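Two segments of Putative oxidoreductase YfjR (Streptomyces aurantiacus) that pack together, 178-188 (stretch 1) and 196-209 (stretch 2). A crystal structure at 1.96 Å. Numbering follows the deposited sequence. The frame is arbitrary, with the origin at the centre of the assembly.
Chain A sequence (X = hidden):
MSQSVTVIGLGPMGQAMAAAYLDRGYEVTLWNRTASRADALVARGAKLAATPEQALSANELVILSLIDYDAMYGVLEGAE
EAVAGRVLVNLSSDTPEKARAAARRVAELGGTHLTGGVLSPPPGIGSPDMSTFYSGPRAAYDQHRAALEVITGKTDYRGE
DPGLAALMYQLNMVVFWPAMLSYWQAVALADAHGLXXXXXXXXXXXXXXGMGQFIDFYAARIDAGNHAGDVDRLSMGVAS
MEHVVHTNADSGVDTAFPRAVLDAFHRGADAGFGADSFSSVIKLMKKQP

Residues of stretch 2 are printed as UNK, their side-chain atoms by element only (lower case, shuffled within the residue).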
ATOM      1  N   PRO A 178       1.342   5.728  -3.544  1.00 34.90           N
ATOM      2  CA  PRO A 178       0.532   4.689  -4.202  1.00 32.73           C
ATOM      3  C   PRO A 178      -0.420   3.996  -3.264  1.00 30.45           C
ATOM      4  O   PRO A 178      -1.491   3.628  -3.713  1.00 32.88           O
ATOM      5  CB  PRO A 178       1.583   3.689  -4.725  1.00 36.14           C
ATOM      6  CG  PRO A 178       2.854   4.457  -4.776  1.00 42.72           C
ATOM      7  CD  PRO A 178       2.777   5.367  -3.595  1.00 38.63           C
ATOM      8  N   ALA A 179      -0.037   3.755  -1.989  1.00 25.81           N
ATOM      9  CA  ALA A 179      -0.954   3.137  -1.035  1.00 26.40           C
ATOM     10  C   ALA A 179      -2.196   4.001  -0.896  1.00 31.63           C
ATOM     11  O   ALA A 179      -3.325   3.524  -1.072  1.00 33.06           O
ATOM     12  CB  ALA A 179      -0.281   2.979   0.312  1.00 25.94           C
ATOM     13  N   MET A 180      -1.993   5.316  -0.715  1.00 31.69           N
ATOM     14  CA  MET A 180      -3.122   6.246  -0.612  1.00 32.02           C
ATOM     15  C   MET A 180      -3.929   6.346  -1.881  1.00 35.42           C
ATOM     16  O   MET A 180      -5.163   6.390  -1.795  1.00 35.34           O
ATOM     17  CB  MET A 180      -2.699   7.630  -0.115  1.00 33.41           C
ATOM     18  CG  MET A 180      -2.247   7.659   1.354  1.00 34.13           C
ATOM     19  SD  MET A 180      -3.365   6.889   2.575  1.00 35.85           S
ATOM     20  CE  MET A 180      -4.818   7.967   2.413  1.00 33.82           C
ATOM     21  N   LEU A 181      -3.248   6.305  -3.045  1.00 31.93           N
ATOM     22  CA  LEU A 181      -3.884   6.318  -4.350  1.00 32.10           C
ATOM     23  C   LEU A 181      -4.708   5.055  -4.601  1.00 39.35           C
ATOM     24  O   LEU A 181      -5.780   5.163  -5.212  1.00 43.37           O
ATOM     25  CB  LEU A 181      -2.863   6.543  -5.467  1.00 32.93           C
ATOM     26  CG  LEU A 181      -3.441   6.740  -6.903  1.00 38.77           C
ATOM     27  CD1 LEU A 181      -4.459   7.901  -6.949  1.00 39.72           C
ATOM     28  CD2 LEU A 181      -2.352   6.993  -7.891  1.00 40.99           C
ATOM     29  N   SER A 182      -4.237   3.866  -4.084  1.00 35.77           N
ATOM     30  CA  SER A 182      -4.976   2.607  -4.219  1.00 34.47           C
ATOM     31  C   SER A 182      -6.239   2.702  -3.379  1.00 39.94           C
ATOM     32  O   SER A 182      -7.281   2.170  -3.769  1.00 41.00           O
ATOM     33  CB  SER A 182      -4.114   1.401  -3.877  1.00 33.08           C
ATOM     34  OG  SER A 182      -4.000   1.218  -2.470  1.00 32.22           O
ATOM     35  N   TYR A 183      -6.150   3.399  -2.244  1.00 36.52           N
ATOM     36  CA  TYR A 183      -7.333   3.686  -1.419  1.00 37.29           C
ATOM     37  C   TYR A 183      -8.283   4.616  -2.183  1.00 40.85           C
ATOM     38  O   TYR A 183      -9.481   4.355  -2.200  1.00 41.58           O
ATOM     39  CB  TYR A 183      -6.981   4.212  -0.008  1.00 36.84           C
ATOM     40  CG  TYR A 183      -8.206   4.433   0.866  1.00 38.82           C
ATOM     41  CD1 TYR A 183      -9.173   3.440   1.009  1.00 40.88           C
ATOM     42  CD2 TYR A 183      -8.416   5.646   1.513  1.00 39.51           C
ATOM     43  CE1 TYR A 183     -10.290   3.625   1.813  1.00 42.65           C
ATOM     44  CE2 TYR A 183      -9.566   5.868   2.280  1.00 41.42           C
ATOM     45  CZ  TYR A 183     -10.509   4.856   2.412  1.00 48.60           C
ATOM     46  OH  TYR A 183     -11.636   5.025   3.168  1.00 44.87           O
ATOM     47  N   TRP A 184      -7.765   5.638  -2.905  1.00 39.91           N
ATOM     48  CA  TRP A 184      -8.665   6.536  -3.668  1.00 40.92           C
ATOM     49  C   TRP A 184      -9.341   5.718  -4.757  1.00 44.02           C
ATOM     50  O   TRP A 184     -10.525   5.888  -4.988  1.00 44.00           O
ATOM     51  CB  TRP A 184      -7.951   7.744  -4.297  1.00 41.63           C
ATOM     52  CG  TRP A 184      -7.226   8.719  -3.402  1.00 41.79           C
ATOM     53  CD1 TRP A 184      -6.312   9.643  -3.812  1.00 45.57           C
ATOM     54  CD2 TRP A 184      -7.411   8.941  -1.992  1.00 39.86           C
ATOM     55  NE1 TRP A 184      -5.856  10.371  -2.739  1.00 43.85           N
ATOM     56  CE2 TRP A 184      -6.524   9.974  -1.612  1.00 43.67           C
ATOM     57  CE3 TRP A 184      -8.178   8.316  -0.990  1.00 39.83           C
ATOM     58  CZ2 TRP A 184      -6.410  10.419  -0.288  1.00 41.84           C
ATOM     59  CZ3 TRP A 184      -8.077   8.778   0.312  1.00 39.42           C
ATOM     60  CH2 TRP A 184      -7.202   9.815   0.650  1.00 40.05           C
ATOM     61  N   GLN A 185      -8.604   4.744  -5.353  1.00 39.92           N
ATOM     62  CA  GLN A 185      -9.170   3.832  -6.343  1.00 40.63           C
ATOM     63  C   GLN A 185     -10.275   2.900  -5.770  1.00 42.46           C
ATOM     64  O   GLN A 185     -11.271   2.645  -6.449  1.00 44.86           O
ATOM     65  CB  GLN A 185      -8.059   3.010  -7.004  1.00 41.00           C
ATOM     66  CG  GLN A 185      -8.553   2.156  -8.153  1.00 39.69           C
ATOM     67  CD  GLN A 185      -8.803   2.933  -9.414  1.00 51.96           C
ATOM     68  OE1 GLN A 185      -8.054   3.852  -9.774  1.00 50.27           O
ATOM     69  NE2 GLN A 185      -9.863   2.574 -10.115  1.00 49.54           N
ATOM     70  N   ALA A 186     -10.086   2.411  -4.532  1.00 36.88           N
ATOM     71  CA  ALA A 186     -11.010   1.532  -3.808  1.00 35.74           C
ATOM     72  C   ALA A 186     -12.289   2.296  -3.490  1.00 39.38           C
ATOM     73  O   ALA A 186     -13.390   1.780  -3.711  1.00 39.79           O
ATOM     74  CB  ALA A 186     -10.356   1.060  -2.507  1.00 33.92           C
ATOM     75  N   VAL A 187     -12.138   3.522  -2.963  1.00 37.26           N
ATOM     76  CA  VAL A 187     -13.272   4.445  -2.660  1.00 38.44           C
ATOM     77  C   VAL A 187     -14.116   4.672  -3.886  1.00 48.57           C
ATOM     78  O   VAL A 187     -15.336   4.478  -3.816  1.00 51.11           O
ATOM     79  CB  VAL A 187     -12.846   5.737  -1.905  1.00 41.16           C
ATOM     80  CG1 VAL A 187     -14.010   6.718  -1.722  1.00 41.84           C
ATOM     81  CG2 VAL A 187     -12.281   5.381  -0.530  1.00 38.51           C
ATOM     82  N   ALA A 188     -13.467   4.983  -5.035  1.00 47.67           N
ATOM     83  CA  ALA A 188     -14.159   5.228  -6.302  1.00 49.45           C
ATOM     84  C   ALA A 188     -14.930   4.008  -6.800  1.00 52.27           C
ATOM     85  O   ALA A 188     -16.075   4.167  -7.216  1.00 51.67           O
ATOM     86  CB  ALA A 188     -13.198   5.743  -7.370  1.00 51.19           C
ATOM     87  N   UNK A 196     -19.636   3.342   1.110  1.00 53.30           N
ATOM     88  CA  UNK A 196     -18.943   4.570   1.506  1.00 53.04           C
ATOM     89  C   UNK A 196     -17.464   4.279   1.794  1.00 54.18           C
ATOM     90  O   UNK A 196     -17.075   3.119   1.841  1.00 52.94           O
ATOM     91  c   UNK A 196     -21.199   5.267   2.565  1.00 62.43           C
ATOM     92  c   UNK A 196     -19.664   5.275   2.687  1.00 63.82           C
ATOM     93  o   UNK A 196     -19.221   4.736   3.938  1.00 62.01           O
ATOM     94  N   UNK A 197     -16.657   5.322   2.004  1.00 49.99           N
ATOM     95  CA  UNK A 197     -15.243   5.197   2.324  1.00 47.36           C
ATOM     96  C   UNK A 197     -15.042   4.557   3.718  1.00 50.55           C
ATOM     97  O   UNK A 197     -14.134   3.738   3.893  1.00 47.50           O
ATOM     98  c   UNK A 197     -14.569   6.562   2.248  1.00 47.77           C
ATOM     99  N   UNK A 198     -15.900   4.919   4.700  1.00 48.12           N
ATOM    100  CA  UNK A 198     -15.859   4.376   6.064  1.00 47.34           C
ATOM    101  C   UNK A 198     -16.325   2.915   6.122  1.00 48.86           C
ATOM    102  O   UNK A 198     -16.072   2.233   7.117  1.00 48.86           O
ATOM    103  c   UNK A 198     -16.716   5.238   6.991  1.00 50.97           C
ATOM    104  N   UNK A 199     -17.050   2.463   5.084  1.00 43.62           N
ATOM    105  CA  UNK A 199     -17.568   1.116   4.950  1.00 45.40           C
ATOM    106  C   UNK A 199     -16.386   0.186   4.624  1.00 47.62           C
ATOM    107  O   UNK A 199     -16.258  -0.882   5.210  1.00 50.40           O
ATOM    108  c   UNK A 199     -18.589   1.039   3.789  1.00 49.09           C
ATOM    109  o   UNK A 199     -20.927   1.126   3.348  1.00 57.11           O
ATOM    110  c   UNK A 199     -19.992   1.559   4.056  1.00 57.87           C
ATOM    111  o   UNK A 199     -20.140   2.460   4.901  1.00 62.30           O
ATOM    112  N   UNK A 200     -15.524   0.624   3.698  1.00 41.54           N
ATOM    113  CA  UNK A 200     -14.350  -0.117   3.240  1.00 39.25           C
ATOM    114  C   UNK A 200     -13.110   0.201   4.081  1.00 42.04           C
ATOM    115  O   UNK A 200     -12.166  -0.586   4.079  1.00 40.03           O
ATOM    116  c   UNK A 200     -14.132   0.027   1.698  1.00 41.91           C
ATOM    117  c   UNK A 200     -13.330   1.556  -0.204  1.00 44.72           C
ATOM    118  c   UNK A 200     -15.368  -0.472   0.909  1.00 43.54           C
ATOM    119  c   UNK A 200     -13.686   1.449   1.284  1.00 41.27           C
ATOM    120  N   UNK A 201     -13.122   1.321   4.841  1.00 37.70           N
ATOM    121  CA  UNK A 201     -11.974   1.669   5.697  1.00 38.24           C
ATOM    122  C   UNK A 201     -11.437   0.491   6.564  1.00 43.97           C
ATOM    123  O   UNK A 201     -10.213   0.311   6.610  1.00 41.52           O
ATOM    124  c   UNK A 201     -12.290   2.866   6.585  1.00 39.94           C
ATOM    125  N   UNK A 202     -12.291  -0.275   7.302  1.00 42.53           N
ATOM    126  CA  UNK A 202     -11.742  -1.363   8.128  1.00 41.97           C
ATOM    127  C   UNK A 202     -11.015  -2.431   7.306  1.00 40.93           C
ATOM    128  O   UNK A 202      -9.955  -2.883   7.712  1.00 39.04           O
ATOM    129  c   UNK A 202     -13.769  -0.235   7.391  1.00 46.18           C
ATOM    130  c   UNK A 202     -12.975  -1.939   8.846  1.00 45.99           C
ATOM    131  c   UNK A 202     -14.057  -0.910   8.677  1.00 51.88           C
ATOM    132  N   UNK A 203     -11.562  -2.780   6.142  1.00 37.19           N
ATOM    133  CA  UNK A 203     -11.003  -3.767   5.234  1.00 36.47           C
ATOM    134  C   UNK A 203      -9.656  -3.353   4.665  1.00 36.78           C
ATOM    135  O   UNK A 203      -8.739  -4.171   4.608  1.00 33.61           O
ATOM    136  c   UNK A 203     -14.471  -4.063   4.760  1.00 41.83           C
ATOM    137  c   UNK A 203     -13.242  -6.083   5.063  1.00 41.68           C
ATOM    138  c   UNK A 203     -14.375  -6.703   5.587  1.00 43.75           C
ATOM    139  o   UNK A 203     -16.701  -6.646   6.125  1.00 53.21           O
ATOM    140  c   UNK A 203     -15.628  -4.689   5.237  1.00 43.63           C
ATOM    141  c   UNK A 203     -13.268  -4.755   4.650  1.00 40.77           C
ATOM    142  c   UNK A 203     -12.018  -4.074   4.123  1.00 38.87           C
ATOM    143  c   UNK A 203     -15.575  -6.014   5.645  1.00 51.05           C
ATOM    144  N   UNK A 204      -9.534  -2.084   4.272  1.00 33.89           N
ATOM    145  CA  UNK A 204      -8.331  -1.514   3.668  1.00 33.02           C
ATOM    146  C   UNK A 204      -7.231  -1.413   4.699  1.00 36.39           C
ATOM    147  O   UNK A 204      -6.096  -1.801   4.411  1.00 35.99           O
ATOM    148  c   UNK A 204      -7.349   0.459   2.398  1.00 35.53           C
ATOM    149  c   UNK A 204      -8.628  -0.185   2.935  1.00 36.69           C
ATOM    150  c   UNK A 204      -9.633  -0.408   1.815  1.00 36.76           C
ATOM    151  N   UNK A 205      -7.572  -0.933   5.909  1.00 34.79           N
ATOM    152  CA  UNK A 205      -6.663  -0.849   7.066  1.00 34.07           C
ATOM    153  C   UNK A 205      -6.079  -2.213   7.423  1.00 34.57           C
ATOM    154  O   UNK A 205      -4.890  -2.298   7.699  1.00 32.31           O
ATOM    155  o   UNK A 205      -7.833   0.997   8.001  1.00 43.44           O
ATOM    156  c   UNK A 205      -7.396  -0.311   8.293  1.00 38.65           C
ATOM    157  N   UNK A 206      -6.937  -3.244   7.495  1.00 35.13           N
ATOM    158  CA  UNK A 206      -6.608  -4.646   7.793  1.00 36.42           C
ATOM    159  C   UNK A 206      -5.712  -5.210   6.715  1.00 38.32           C
ATOM    160  O   UNK A 206      -4.779  -5.956   7.027  1.00 38.55           O
ATOM    161  c   UNK A 206      -7.749  -6.915   8.364  1.00 55.19           C
ATOM    162  o   UNK A 206      -6.201  -7.532  10.071  1.00 92.28           O
ATOM    163  c   UNK A 206      -7.351  -7.101   9.819  1.00 96.37           C
ATOM    164  c   UNK A 206      -7.907  -5.482   7.868  1.00 39.88           C
ATOM    165  o   UNK A 206      -8.206  -6.867  10.704  1.00104.45           O
ATOM    166  N   UNK A 207      -6.001  -4.876   5.440  1.00 32.86           N
ATOM    167  CA  UNK A 207      -5.178  -5.304   4.323  1.00 31.22           C
ATOM    168  C   UNK A 207      -3.735  -4.736   4.496  1.00 32.16           C
ATOM    169  O   UNK A 207      -2.767  -5.484   4.448  1.00 30.91           O
ATOM    170  o   UNK A 207      -4.275  -6.337   1.805  1.00 37.42           O
ATOM    171  n   UNK A 207      -5.896  -5.333   0.625  1.00 39.12           N
ATOM    172  c   UNK A 207      -5.818  -4.872   2.989  1.00 28.51           C
ATOM    173  c   UNK A 207      -5.247  -5.551   1.756  1.00 46.17           C
ATOM    174  N   UNK A 208      -3.596  -3.436   4.761  1.00 29.05           N
ATOM    175  CA  UNK A 208      -2.288  -2.816   4.944  1.00 28.67           C
ATOM    176  C   UNK A 208      -1.577  -3.339   6.172  1.00 35.02           C
ATOM    177  O   UNK A 208      -0.361  -3.532   6.124  1.00 36.10           O
ATOM    178  c   UNK A 208      -3.908   0.900   2.294  1.00 35.26           C
ATOM    179  c   UNK A 208      -3.080   0.625   1.235  1.00 34.18           C
ATOM    180  c   UNK A 208      -2.049  -0.258   1.382  1.00 34.60           C
ATOM    181  c   UNK A 208      -1.838  -0.889   2.621  1.00 33.90           C
ATOM    182  c   UNK A 208      -3.689   0.283   3.543  1.00 33.26           C
ATOM    183  c   UNK A 208      -2.667  -0.632   3.704  1.00 30.74           C
ATOM    184  c   UNK A 208      -2.423  -1.295   5.045  1.00 28.71           C
ATOM    185  N   UNK A 209      -2.332  -3.545   7.275  1.00 32.23           N
ATOM    186  CA  UNK A 209      -1.804  -4.103   8.525  1.00 34.68           C
ATOM    187  C   UNK A 209      -1.191  -5.520   8.324  1.00 41.64           C
ATOM    188  O   UNK A 209      -0.172  -5.844   8.940  1.00 43.05           O
ATOM    189  c   UNK A 209      -2.904  -4.142   9.565  1.00 36.62           C
TER

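Position 196 carries one carbon bearing an oxygen and a second carbon, the branched hydroxyl pattern of Thr196. It points away from stretch 1 and occupies the N-cap. Position 197 has a lone side-chain carbon, 3.8 Å from Val187 CG2, so it is Ala197. Its backbone O accepts a hydrogen bond from Tyr183 OH at 2.9 Å, and this O lies at the ring edge, near the ring plane. Position 198, again one carbon, points away and touches nothing on stretch 1: Ala198.

Position 199 has two carbons, the second carrying two oxygens. That is Asp199, whose OD1 accepts a hydrogen bond from Thr196 OG1 at 2.6 Å.

At position 200 four carbons fork at the first, with one arm two carbons long: Ile200. CA-to-CB points toward stretch 1, and the long arm, with chi2 at 174°, brings CD1 to 3.8 Å from Ala186 CB and 4.0 Å from Val187 CG2. Its CG1 approaches Tyr183 CE1 at 4.1 Å, at the ring edge. Position 201 is a single carbon, 4.1 Å from Tyr183 OH, hence Ala201.

Three carbons at position 202 close a ring onto the backbone N, which identifies Pro202; such a nitrogen has no hydrogen to give to the preceding turn, and the helix is kinked here. Position 203 shows one carbon and a six-carbon ring bearing an oxygen, out of reach of stretch 1: Tyr203.

At 204 one carbon carries two more: Val204, directed toward stretch 1, with CG1 3.8 Å from Tyr183 CD1. Position 205, one carbon then one oxygen, is Ser205. Position 206 has three carbons, the last with two oxygens: exposed Glu206. Position 207 has two carbons, the second bearing one oxygen and one nitrogen: Asn207. None of these last three reaches stretch 1.

Position 208 presents one carbon and an oxygen-free six-carbon ring, Phe208. Its CZ lies 3.8 Å from Ala179 CB, while Ser182 OG, 3.9 Å from CZ, sits near the ring plane at its edge. That hydroxyl donates to Ala179 O. Position 209, one carbon, is exposed Ala209.

The helix axes approach to 9.8 Å at 133°, burying 379 Å² in total. Tyr183 is the knob: its CA-to-CB bond points sideways, but its end enters the hole formed by Ala197, Ile200, Ala201 and Val204, where the hydroxyl finds its acceptor. Ile200 against Ala186 and Val187, and Phe208 against Ala179, extend the apolar packing.

Stretch 2, residues 196-209: TAADIAPYVSENFA
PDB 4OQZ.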